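Phenylurea hydrolase B (PDB 4WHB) probably hydrolyses carbon-nitrogen bonds other than peptide bonds, as a zinc-binding amidohydrolase acting on phenylurea herbicides such as diuron. Local coordinates at residues S2-T7 with T48-N53; T24-G29 with D39-P44; A416-L421 with E437-G442. All coordinates share one frame; numbering follows the deposited sequence.

Contact 1: S2-T7 with T48-N53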
ATOM      1  N   SER C   2     -46.725  28.912 -22.825  1.00 10.96           N
ATOM      2  CA  SER C   2     -47.246  28.925 -24.219  1.00 26.01           C
ATOM      3  C   SER C   2     -48.137  27.716 -24.451  1.00 26.67           C
ATOM      4  O   SER C   2     -48.016  26.700 -23.769  1.00 24.45           O
ATOM      5  CB  SER C   2     -46.106  28.883 -25.256  1.00 20.20           C
ATOM      6  OG  SER C   2     -45.096  29.865 -25.059  1.00 14.57           O
ATOM      7  N   THR C   3     -49.036  27.822 -25.423  1.00 33.64           N
ATOM      8  CA  THR C   3     -49.763  26.654 -25.901  1.00 26.85           C
ATOM      9  C   THR C   3     -49.299  26.484 -27.326  1.00 26.98           C
ATOM     10  O   THR C   3     -49.293  27.442 -28.057  1.00 35.46           O
ATOM     11  CB  THR C   3     -51.263  26.885 -25.770  1.00 39.40           C
ATOM     12  OG1 THR C   3     -51.580  26.912 -24.348  1.00 41.72           O
ATOM     13  CG2 THR C   3     -52.081  25.801 -26.550  1.00 15.27           C
ATOM     14  N   ILE C   4     -48.860  25.293 -27.707  1.00 30.06           N
ATOM     15  CA  ILE C   4     -48.068  25.130 -28.927  1.00 24.81           C
ATOM     16  C   ILE C   4     -48.627  24.088 -29.846  1.00 18.49           C
ATOM     17  O   ILE C   4     -49.249  23.150 -29.375  1.00 32.13           O
ATOM     18  CB  ILE C   4     -46.629  24.697 -28.600  1.00 16.24           C
ATOM     19  CG1 ILE C   4     -46.131  25.435 -27.352  1.00 24.51           C
ATOM     20  CG2 ILE C   4     -45.734  24.928 -29.807  1.00 22.79           C
ATOM     21  CD1 ILE C   4     -44.661  25.804 -27.358  1.00 44.75           C
ATOM     22  N   ALA C   5     -48.409  24.252 -31.148  1.00 10.28           N
ATOM     23  CA  ALA C   5     -48.731  23.190 -32.107  1.00  8.60           C
ATOM     24  C   ALA C   5     -47.507  22.816 -32.919  1.00 18.92           C
ATOM     25  O   ALA C   5     -46.849  23.683 -33.461  1.00  9.04           O
ATOM     26  CB  ALA C   5     -49.859  23.571 -33.033  1.00 10.39           C
ATOM     27  N   ILE C   6     -47.169  21.526 -32.960  1.00 33.16           N
ATOM     28  CA  ILE C   6     -46.026  21.075 -33.724  1.00 14.27           C
ATOM     29  C   ILE C   6     -46.550  20.322 -34.920  1.00 12.82           C
ATOM     30  O   ILE C   6     -47.151  19.273 -34.803  1.00 12.40           O
ATOM     31  CB  ILE C   6     -45.110  20.156 -32.940  1.00 14.37           C
ATOM     32  CG1 ILE C   6     -44.751  20.773 -31.607  1.00 13.16           C
ATOM     33  CG2 ILE C   6     -43.836  19.926 -33.739  1.00 17.80           C
ATOM     34  CD1 ILE C   6     -45.525  20.189 -30.434  1.00 18.95           C
ATOM     35  N   THR C   7     -46.269  20.863 -36.084  1.00 19.94           N
ATOM     36  CA  THR C   7     -46.934  20.485 -37.313  1.00 20.91           C
ATOM     37  C   THR C   7     -46.047  19.680 -38.287  1.00 27.30           C
ATOM     38  O   THR C   7     -44.838  19.911 -38.349  1.00 22.47           O
ATOM     39  CB  THR C   7     -47.407  21.747 -38.045  1.00 22.63           C
ATOM     40  OG1 THR C   7     -46.280  22.565 -38.388  1.00 15.00           O
ATOM     41  CG2 THR C   7     -48.336  22.547 -37.147  1.00 32.06           C
ATOM     42  N   THR C  48     -48.806  28.865 -30.127  1.00 37.63           N
ATOM     43  CA  THR C  48     -47.462  29.087 -30.632  1.00 32.96           C
ATOM     44  C   THR C  48     -47.154  28.057 -31.716  1.00 32.88           C
ATOM     45  O   THR C  48     -47.333  26.858 -31.546  1.00 28.39           O
ATOM     46  CB  THR C  48     -46.420  29.009 -29.505  1.00 33.40           C
ATOM     47  OG1 THR C  48     -46.730  29.996 -28.514  1.00 37.53           O
ATOM     48  CG2 THR C  48     -45.041  29.260 -30.024  1.00 44.48           C
ATOM     49  N   VAL C  49     -46.681  28.546 -32.840  1.00 43.59           N
ATOM     50  CA  VAL C  49     -46.293  27.689 -33.961  1.00 29.88           C
ATOM     51  C   VAL C  49     -45.024  26.949 -33.558  1.00 35.66           C
ATOM     52  O   VAL C  49     -44.166  27.515 -32.869  1.00 39.09           O
ATOM     53  CB  VAL C  49     -46.032  28.528 -35.250  1.00 41.03           C
ATOM     54  CG1 VAL C  49     -46.566  29.968 -35.104  1.00 54.45           C
ATOM     55  CG2 VAL C  49     -44.549  28.597 -35.611  1.00 51.93           C
ATOM     56  N   VAL C  50     -44.912  25.677 -33.939  1.00 38.75           N
ATOM     57  CA  VAL C  50     -43.596  25.026 -34.072  1.00 32.47           C
ATOM     58  C   VAL C  50     -43.599  24.186 -35.362  1.00 30.04           C
ATOM     59  O   VAL C  50     -44.437  23.296 -35.552  1.00 31.05           O
ATOM     60  CB  VAL C  50     -43.247  24.148 -32.884  1.00 25.71           C
ATOM     61  CG1 VAL C  50     -42.138  23.184 -33.265  1.00 44.92           C
ATOM     62  CG2 VAL C  50     -42.797  24.953 -31.701  1.00 31.17           C
ATOM     63  N   ASP C  51     -42.666  24.488 -36.259  1.00 37.92           N
ATOM     64  CA  ASP C  51     -42.622  23.846 -37.576  1.00 35.27           C
ATOM     65  C   ASP C  51     -41.897  22.522 -37.467  1.00 32.59           C
ATOM     66  O   ASP C  51     -40.745  22.478 -37.090  1.00 33.68           O
ATOM     67  CB  ASP C  51     -41.925  24.757 -38.592  1.00 23.61           C
ATOM     68  CG  ASP C  51     -41.830  24.132 -39.949  1.00 22.92           C
ATOM     69  OD1 ASP C  51     -42.825  24.178 -40.686  1.00 16.49           O
ATOM     70  OD2 ASP C  51     -40.759  23.599 -40.291  1.00 43.52           O
ATOM     71  N   GLY C  52     -42.567  21.432 -37.799  1.00 43.28           N
ATOM     72  CA  GLY C  52     -41.964  20.104 -37.691  1.00 48.22           C
ATOM     73  C   GLY C  52     -41.601  19.441 -39.006  1.00 38.43           C
ATOM     74  O   GLY C  52     -41.254  18.263 -38.998  1.00 28.05           O
ATOM     75  N   ASN C  53     -41.670  20.180 -40.109  1.00 32.90           N
ATOM     76  CA  ASN C  53     -41.289  19.624 -41.409  1.00 28.17           C
ATOM     77  C   ASN C  53     -39.850  19.083 -41.360  1.00 37.20           C
ATOM     78  O   ASN C  53     -38.965  19.624 -40.650  1.00 41.89           O
ATOM     79  CB  ASN C  53     -41.384  20.671 -42.525  1.00 35.88           C
ATOM     80  CG  ASN C  53     -42.601  21.583 -42.395  1.00 40.10           C
ATOM     81  OD1 ASN C  53     -43.503  21.338 -41.580  1.00 36.23           O
ATOM     82  ND2 ASN C  53     -42.615  22.648 -43.183  1.00 23.04           N
TER
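Four main-chain hydrogen bonds join segment 2-7 to strand 48-51, which runs the same way as strand 4-7 at 22° to it. Thr48 N gives to Thr3 O (2.6 Å) within the carbonyl plane, then Ala5 N reaches Thr48 O at 2.8 Å. Val50 N turns back to Ala5 O, also at 2.8 Å, and Thr7 N ends on Val50 O at 3.1 Å, almost along the C=O axis. Past this point Gly52 N makes a weak, bent bond to Thr7 O. Thr7 OG1, held in the crowded position between its own N and carbonyl carbon (chi1 62°), adds a long, weak bond to Val50 O, so that carbonyl is approached by two donors of one residue.

Ile4, Ile6, Val50 and Thr48 share one face of the ladder, mostly apolar. Val50 has CG1 anti to its backbone N (chi1 162°), which spreads its two methyls along the neighbouring strand. CG2 crosses obliquely to Ile4 CG2 at 3.5 Å, while CG1 lies alongside Ile6 and meets Ile6 CG2 at 3.7 Å. Both isoleucines set CG2 anti to the backbone N, which brings that methyl over to the valine. Thr48 lies beside Ile4, its OG1 turned back toward Ser2 CB.

This is the parallel pair at one side of the small, mixed N-terminal sheet, with 48-51 an outer strand within the chain. Strand 4-7 sits inside it, bonded on its other side to strand 23-27 through Ile4 and Ile6, and Phe439 of strand 435-440 packs on the Ile4 and Val50 face.

Contact 2: T24-G29 with D39-P44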
ATOM      1  N   THR C  24     -49.639  15.559 -36.664  1.00 23.32           N
ATOM      2  CA  THR C  24     -49.531  16.848 -36.026  1.00 20.89           C
ATOM      3  C   THR C  24     -49.981  16.830 -34.572  1.00 20.33           C
ATOM      4  O   THR C  24     -51.067  16.433 -34.242  1.00 23.55           O
ATOM      5  CB  THR C  24     -50.214  17.908 -36.834  1.00 33.60           C
ATOM      6  OG1 THR C  24     -49.503  18.041 -38.059  1.00 34.23           O
ATOM      7  CG2 THR C  24     -50.154  19.244 -36.128  1.00 36.73           C
ATOM      8  N   VAL C  25     -49.067  17.266 -33.718  1.00 19.72           N
ATOM      9  CA  VAL C  25     -49.187  17.132 -32.292  1.00 31.28           C
ATOM     10  C   VAL C  25     -49.329  18.538 -31.668  1.00 26.77           C
ATOM     11  O   VAL C  25     -48.555  19.462 -31.938  1.00 17.94           O
ATOM     12  CB  VAL C  25     -47.981  16.387 -31.704  1.00 10.27           C
ATOM     13  CG1 VAL C  25     -48.185  16.107 -30.248  1.00  4.76           C
ATOM     14  CG2 VAL C  25     -47.746  15.102 -32.454  1.00 15.28           C
ATOM     15  N   ILE C  26     -50.342  18.656 -30.818  1.00 19.84           N
ATOM     16  CA  ILE C  26     -50.616  19.840 -30.072  1.00 17.74           C
ATOM     17  C   ILE C  26     -50.253  19.579 -28.608  1.00 25.22           C
ATOM     18  O   ILE C  26     -50.370  18.437 -28.113  1.00 35.87           O
ATOM     19  CB  ILE C  26     -52.117  20.171 -30.212  1.00 33.23           C
ATOM     20  CG1 ILE C  26     -52.466  20.415 -31.698  1.00 21.58           C
ATOM     21  CG2 ILE C  26     -52.470  21.392 -29.357  1.00 48.84           C
ATOM     22  CD1 ILE C  26     -53.836  20.968 -32.005  1.00 31.50           C
ATOM     23  N   VAL C  27     -49.844  20.632 -27.904  1.00 24.21           N
ATOM     24  CA  VAL C  27     -49.630  20.521 -26.444  1.00 38.46           C
ATOM     25  C   VAL C  27     -50.535  21.484 -25.718  1.00 36.17           C
ATOM     26  O   VAL C  27     -50.669  22.647 -26.117  1.00 29.89           O
ATOM     27  CB  VAL C  27     -48.163  20.732 -26.020  1.00 17.78           C
ATOM     28  CG1 VAL C  27     -47.333  19.545 -26.456  1.00 42.57           C
ATOM     29  CG2 VAL C  27     -47.620  21.989 -26.617  1.00 20.86           C
ATOM     30  N   GLU C  28     -51.196  20.981 -24.676  1.00 37.91           N
ATOM     31  CA  GLU C  28     -52.047  21.824 -23.841  1.00 37.68           C
ATOM     32  C   GLU C  28     -51.312  21.910 -22.533  1.00 36.20           C
ATOM     33  O   GLU C  28     -51.000  20.873 -21.977  1.00 32.80           O
ATOM     34  CB  GLU C  28     -53.418  21.177 -23.632  1.00 53.99           C
ATOM     35  CG  GLU C  28     -54.161  21.675 -22.388  1.00 60.48           C
ATOM     36  CD  GLU C  28     -55.080  20.641 -21.730  1.00 37.14           C
ATOM     37  OE1 GLU C  28     -56.004  21.092 -21.005  1.00 31.14           O
ATOM     38  OE2 GLU C  28     -54.873  19.405 -21.913  1.00 25.46           O
ATOM     39  N   GLY C  29     -51.050  23.116 -22.032  1.00 46.37           N
ATOM     40  CA  GLY C  29     -50.385  23.241 -20.748  1.00 44.89           C
ATOM     41  C   GLY C  29     -49.077  22.509 -20.856  1.00 35.12           C
ATOM     42  O   GLY C  29     -48.268  22.890 -21.703  1.00 31.34           O
ATOM     43  N   ASP C  39     -55.445  17.585 -41.600  1.00 40.92           N
ATOM     44  CA  ASP C  39     -54.328  18.083 -42.336  1.00 54.67           C
ATOM     45  C   ASP C  39     -53.402  18.545 -41.242  1.00 63.62           C
ATOM     46  O   ASP C  39     -52.242  18.150 -41.180  1.00 32.90           O
ATOM     47  CB  ASP C  39     -54.715  19.217 -43.249  1.00 48.98           C
ATOM     48  CG  ASP C  39     -54.514  18.897 -44.706  1.00 50.37           C
ATOM     49  OD1 ASP C  39     -53.824  17.926 -45.044  1.00 61.30           O
ATOM     50  OD2 ASP C  39     -55.059  19.639 -45.523  1.00 50.39           O
ATOM     51  N   SER C  40     -53.978  19.335 -40.332  1.00 54.91           N
ATOM     52  CA  SER C  40     -53.394  19.611 -39.023  1.00 65.83           C
ATOM     53  C   SER C  40     -54.210  19.050 -37.863  1.00 62.78           C
ATOM     54  O   SER C  40     -54.104  17.850 -37.578  1.00 46.61           O
ATOM     55  CB  SER C  40     -53.112  21.079 -38.815  1.00 45.27           C
ATOM     56  OG  SER C  40     -51.773  21.338 -39.208  1.00 52.29           O
ATOM     57  N   THR C  41     -54.955  19.883 -37.138  1.00 38.09           N
ATOM     58  CA  THR C  41     -55.825  19.315 -36.114  1.00 50.13           C
ATOM     59  C   THR C  41     -57.114  19.999 -35.625  1.00 50.76           C
ATOM     60  O   THR C  41     -57.995  19.304 -35.206  1.00 50.89           O
ATOM     61  CB  THR C  41     -54.968  18.725 -34.985  1.00 57.90           C
ATOM     62  OG1 THR C  41     -54.149  17.695 -35.530  1.00 27.72           O
ATOM     63  CG2 THR C  41     -55.826  18.106 -33.924  1.00 66.56           C
ATOM     64  N   PRO C  42     -57.240  21.317 -35.634  1.00 47.48           N
ATOM     65  CA  PRO C  42     -56.140  22.231 -35.932  1.00 36.83           C
ATOM     66  C   PRO C  42     -55.715  23.220 -34.817  1.00 17.40           C
ATOM     67  O   PRO C  42     -55.965  23.045 -33.655  1.00 16.37           O
ATOM     68  CB  PRO C  42     -56.701  22.997 -37.135  1.00 45.27           C
ATOM     69  CG  PRO C  42     -58.187  22.961 -36.991  1.00 50.05           C
ATOM     70  CD  PRO C  42     -58.475  22.240 -35.738  1.00 51.91           C
ATOM     71  N   VAL C  43     -54.970  24.230 -35.223  1.00 19.42           N
ATOM     72  CA  VAL C  43     -54.364  25.217 -34.339  1.00 26.23           C
ATOM     73  C   VAL C  43     -55.320  26.253 -33.728  1.00 43.74           C
ATOM     74  O   VAL C  43     -56.109  26.855 -34.435  1.00 46.69           O
ATOM     75  CB  VAL C  43     -53.240  25.948 -35.107  1.00 34.15           C
ATOM     76  CG1 VAL C  43     -52.441  24.965 -35.929  1.00 32.50           C
ATOM     77  CG2 VAL C  43     -53.806  27.014 -36.017  1.00 36.05           C
ATOM     78  N   PRO C  44     -55.230  26.524 -32.437  1.00 32.94           N
ATOM     79  CA  PRO C  44     -56.213  27.479 -31.874  1.00 38.39           C
ATOM     80  C   PRO C  44     -55.866  28.973 -31.974  1.00 49.57           C
ATOM     81  O   PRO C  44     -56.149  29.750 -31.023  1.00 49.40           O
ATOM     82  CB  PRO C  44     -56.345  27.057 -30.393  1.00 52.66           C
ATOM     83  CG  PRO C  44     -55.685  25.735 -30.293  1.00 49.05           C
ATOM     84  CD  PRO C  44     -54.651  25.665 -31.399  1.00 42.93           C
TER
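Ile26 and Thr41 cross obliquely, and the tip of the isoleucine does the touching. With CG1 anti to the carbonyl carbon (chi1 -61°) and CD1 extended beyond it (chi2 -170°), the side chain reaches from strand 23-27 to the loop that follows strand 32-36. There CD1 lies 3.9 Å from Thr41 CB and about as far from Thr41 CG2, and it comes to 3.4 Å from Pro42 O. The peptide bond before Pro42 is cis, in the bend where the loop passes the isoleucine tip.

Two residues back, Thr24 also directs its CB toward the loop. Its CB is 4.0 Å from Ser40 O, and its CG2, anti to the backbone N, is 4.1 Å from Ser40 OG. Thr24 OG1 is engaged elsewhere, in a hydrogen bond with Asn8 N. Thr41 OG1 lies 3.6 Å from Thr24 O without bonding to it, and Thr41 also rests on Thr34 of strand 32-36.

No hydrogen bond joins 24-29 to 39-44, although hydroxyls and carbonyls lie along the seam. The loop is therefore held against this part of the strand by van der Waals packing, methyl groups against carbonyl oxygens and threonine carbons, without a polar tie fixing its register.

Contact 3: A416-L421 with E437-G442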
ATOM      1  N   ALA C 416     -45.859  16.227 -21.747  1.00 34.11           N
ATOM      2  CA  ALA C 416     -45.305  16.420 -23.048  1.00 40.91           C
ATOM      3  C   ALA C 416     -43.816  16.616 -22.917  1.00 38.43           C
ATOM      4  O   ALA C 416     -43.348  17.718 -22.558  1.00 32.37           O
ATOM      5  CB  ALA C 416     -45.955  17.560 -23.751  1.00 16.28           C
ATOM      6  N   ASP C 417     -43.102  15.518 -23.166  1.00 20.04           N
ATOM      7  CA  ASP C 417     -41.671  15.522 -23.177  1.00 18.74           C
ATOM      8  C   ASP C 417     -41.342  14.950 -24.533  1.00 30.62           C
ATOM      9  O   ASP C 417     -41.747  13.818 -24.855  1.00 35.45           O
ATOM     10  CB  ASP C 417     -41.077  14.608 -22.074  1.00 33.43           C
ATOM     11  CG  ASP C 417     -41.558  14.965 -20.683  1.00 36.89           C
ATOM     12  OD1 ASP C 417     -41.607  16.182 -20.354  1.00 41.38           O
ATOM     13  OD2 ASP C 417     -41.874  14.018 -19.899  1.00 29.66           O
ATOM     14  N   PHE C 418     -40.640  15.697 -25.360  1.00 16.61           N
ATOM     15  CA  PHE C 418     -40.280  15.134 -26.630  1.00 21.19           C
ATOM     16  C   PHE C 418     -39.012  15.719 -27.207  1.00 23.16           C
ATOM     17  O   PHE C 418     -38.530  16.766 -26.781  1.00 19.72           O
ATOM     18  CB  PHE C 418     -41.441  15.247 -27.633  1.00 28.57           C
ATOM     19  CG  PHE C 418     -41.765  16.636 -28.078  1.00 30.42           C
ATOM     20  CD1 PHE C 418     -41.027  17.254 -29.059  1.00 21.51           C
ATOM     21  CD2 PHE C 418     -42.854  17.293 -27.550  1.00 29.06           C
ATOM     22  CE1 PHE C 418     -41.356  18.520 -29.491  1.00 21.82           C
ATOM     23  CE2 PHE C 418     -43.196  18.573 -27.979  1.00 33.38           C
ATOM     24  CZ  PHE C 418     -42.427  19.198 -28.949  1.00 34.28           C
ATOM     25  N   VAL C 419     -38.479  14.996 -28.186  1.00 14.61           N
ATOM     26  CA  VAL C 419     -37.261  15.368 -28.841  1.00 15.78           C
ATOM     27  C   VAL C 419     -37.526  15.343 -30.347  1.00 16.21           C
ATOM     28  O   VAL C 419     -38.206  14.408 -30.851  1.00 12.15           O
ATOM     29  CB  VAL C 419     -36.174  14.371 -28.506  1.00 26.59           C
ATOM     30  CG1 VAL C 419     -34.851  14.859 -29.065  1.00 32.15           C
ATOM     31  CG2 VAL C 419     -36.077  14.154 -26.990  1.00 28.31           C
ATOM     32  N   LEU C 420     -37.045  16.369 -31.060  1.00  9.96           N
ATOM     33  CA  LEU C 420     -37.169  16.381 -32.497  1.00 17.44           C
ATOM     34  C   LEU C 420     -35.840  16.014 -33.147  1.00 21.40           C
ATOM     35  O   LEU C 420     -34.805  16.600 -32.807  1.00 21.52           O
ATOM     36  CB  LEU C 420     -37.600  17.760 -32.973  1.00 27.65           C
ATOM     37  CG  LEU C 420     -39.096  18.110 -32.986  1.00 26.92           C
ATOM     38  CD1 LEU C 420     -39.279  19.246 -31.991  1.00 45.84           C
ATOM     39  CD2 LEU C 420     -39.527  18.572 -34.385  1.00 41.78           C
ATOM     40  N   LEU C 421     -35.839  15.074 -34.079  1.00 19.72           N
ATOM     41  CA  LEU C 421     -34.565  14.670 -34.714  1.00 21.11           C
ATOM     42  C   LEU C 421     -34.383  15.284 -36.098  1.00 26.43           C
ATOM     43  O   LEU C 421     -35.282  15.904 -36.631  1.00 38.32           O
ATOM     44  CB  LEU C 421     -34.470  13.139 -34.818  1.00 19.04           C
ATOM     45  CG  LEU C 421     -34.583  12.381 -33.516  1.00  8.39           C
ATOM     46  CD1 LEU C 421     -34.537  10.916 -33.795  1.00 11.67           C
ATOM     47  CD2 LEU C 421     -33.453  12.791 -32.581  1.00 10.44           C
ATOM     48  N   GLU C 437     -34.721  20.241 -31.516  1.00 32.04           N
ATOM     49  CA  GLU C 437     -35.332  20.767 -30.287  1.00 27.04           C
ATOM     50  C   GLU C 437     -35.633  19.688 -29.277  1.00 11.76           C
ATOM     51  O   GLU C 437     -35.939  18.544 -29.655  1.00 12.44           O
ATOM     52  CB  GLU C 437     -36.633  21.539 -30.616  1.00 49.46           C
ATOM     53  CG  GLU C 437     -36.511  23.041 -30.404  1.00 44.44           C
ATOM     54  CD  GLU C 437     -37.421  23.828 -31.333  1.00 51.26           C
ATOM     55  OE1 GLU C 437     -37.800  23.274 -32.399  1.00 38.20           O
ATOM     56  OE2 GLU C 437     -37.748  25.011 -31.013  1.00 73.92           O
ATOM     57  N   VAL C 438     -35.547  20.057 -27.999  1.00  9.29           N
ATOM     58  CA  VAL C 438     -36.026  19.207 -26.934  1.00 18.44           C
ATOM     59  C   VAL C 438     -37.109  19.921 -26.128  1.00 18.25           C
ATOM     60  O   VAL C 438     -36.838  20.933 -25.511  1.00 12.18           O
ATOM     61  CB  VAL C 438     -34.898  18.785 -26.013  1.00 14.12           C
ATOM     62  CG1 VAL C 438     -35.438  17.898 -24.886  1.00 30.42           C
ATOM     63  CG2 VAL C 438     -33.850  17.992 -26.767  1.00 18.47           C
ATOM     64  N   PHE C 439     -38.332  19.397 -26.143  1.00 18.12           N
ATOM     65  CA  PHE C 439     -39.407  19.964 -25.347  1.00 26.04           C
ATOM     66  C   PHE C 439     -39.662  19.124 -24.099  1.00 36.43           C
ATOM     67  O   PHE C 439     -39.591  17.882 -24.144  1.00 21.16           O
ATOM     68  CB  PHE C 439     -40.687  20.075 -26.167  1.00 27.25           C
ATOM     69  CG  PHE C 439     -40.871  21.423 -26.839  1.00 44.85           C
ATOM     70  CD1 PHE C 439     -40.021  21.838 -27.852  1.00 30.47           C
ATOM     71  CD2 PHE C 439     -41.900  22.269 -26.441  1.00 43.27           C
ATOM     72  CE1 PHE C 439     -40.176  23.050 -28.467  1.00 35.50           C
ATOM     73  CE2 PHE C 439     -42.061  23.489 -27.044  1.00 31.50           C
ATOM     74  CZ  PHE C 439     -41.195  23.880 -28.058  1.00 36.51           C
ATOM     75  N   GLN C 440     -39.922  19.790 -22.975  1.00 34.41           N
ATOM     76  CA  GLN C 440     -40.143  19.098 -21.707  1.00 37.73           C
ATOM     77  C   GLN C 440     -41.295  19.722 -20.958  1.00 26.31           C
ATOM     78  O   GLN C 440     -41.390  20.939 -20.895  1.00 34.42           O
ATOM     79  CB  GLN C 440     -38.877  19.133 -20.845  1.00 37.48           C
ATOM     80  CG  GLN C 440     -38.788  18.002 -19.823  1.00 21.18           C
ATOM     81  CD  GLN C 440     -37.888  18.378 -18.655  1.00 15.32           C
ATOM     82  OE1 GLN C 440     -36.785  17.839 -18.484  1.00 15.64           O
ATOM     83  NE2 GLN C 440     -38.359  19.328 -17.840  1.00 25.84           N
ATOM     84  N   ALA C 441     -42.175  18.886 -20.391  1.00 40.38           N
ATOM     85  CA  ALA C 441     -43.359  19.366 -19.679  1.00 29.02           C
ATOM     86  C   ALA C 441     -44.108  20.384 -20.544  1.00 32.69           C
ATOM     87  O   ALA C 441     -44.641  21.365 -20.059  1.00 20.67           O
ATOM     88  CB  ALA C 441     -42.967  19.982 -18.343  1.00 18.04           C
ATOM     89  N   GLY C 442     -44.148  20.116 -21.835  1.00 32.12           N
ATOM     90  CA  GLY C 442     -44.743  21.024 -22.793  1.00 33.98           C
ATOM     91  C   GLY C 442     -44.030  22.350 -22.861  1.00 24.76           C
ATOM     92  O   GLY C 442     -44.686  23.375 -23.072  1.00 32.23           O
TER
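Strand 418-421 and the 437-440 part of strand 435-440 run antiparallel, their axes 4.7 Å apart at closest approach, with Phe418 and Phe439 as a hydrogen-bonded pair.

The two phenylalanines project from the same face, side by side. Their rings are almost parallel, 2° apart, but slid so far that they barely overlap, with centroids 5.0 Å apart. What lies over the Phe418 ring is instead Phe439 CB, in a CH-pi contact 3.5 Å from the centroid. Phe418 CG takes the crowded position between N and carbonyl carbon (chi1 69°), which tips the ring toward strand 435-440. Leu420 CD1 meets this ring at its edge, in plane, and also packs on Glu437 CB. On the other face Val419 and Val438 lie alongside, CG1 to CG2.

Phe418 N gives to Phe439 O at 2.7 Å from above the carbonyl plane, and Phe439 N returns the bond to Phe418 O within the plane. Leu420 N adds a straight bond to Glu437 O (2.8 Å, 174° at the hydrogen).

Beyond the pair the chain turns through Ala441 and Gly442, both at positive phi. Two bonds hold the turn: Gly442 N to a lone pair of Ala416 O at 2.6 Å, and Ala441 N to Asp417 OD1 at 2.8 Å, met nearly along the C-O axis. The other carboxylate oxygen of Asp417 is salt-bridged to Arg136, which would favour the charged form.

The pair is a hairpin with a long connection, in the mixed sheet that also holds strand 56-63: Val419 bonds to Val58, Leu421 to Trp56, and Asp417, just before the strand, to Gly60. Thr108 of strand 107-112 packs against Asp417 and Gln440.

Overall arrangement
From the N terminus, strand 4-7 comes first and waits for strand 48-51: contact 1 closes a loop of some forty residues. Contact 2 lies within that loop, joining strand 23-27 to the run before strand 48-51, and the two meet directly because strands 4-7 and 23-27 are sheet neighbours. Contact 3 comes in series, far down the chain, closing a hairpin-like loop of its own in a separate sheet that includes strand 56-63. No loops cross. The small N-terminal sheet nevertheless packs on the late strands: Ile6 reaches Phe418 and Val27 reaches Ala416, so the N-terminal sheet is tied to strands late in the chain.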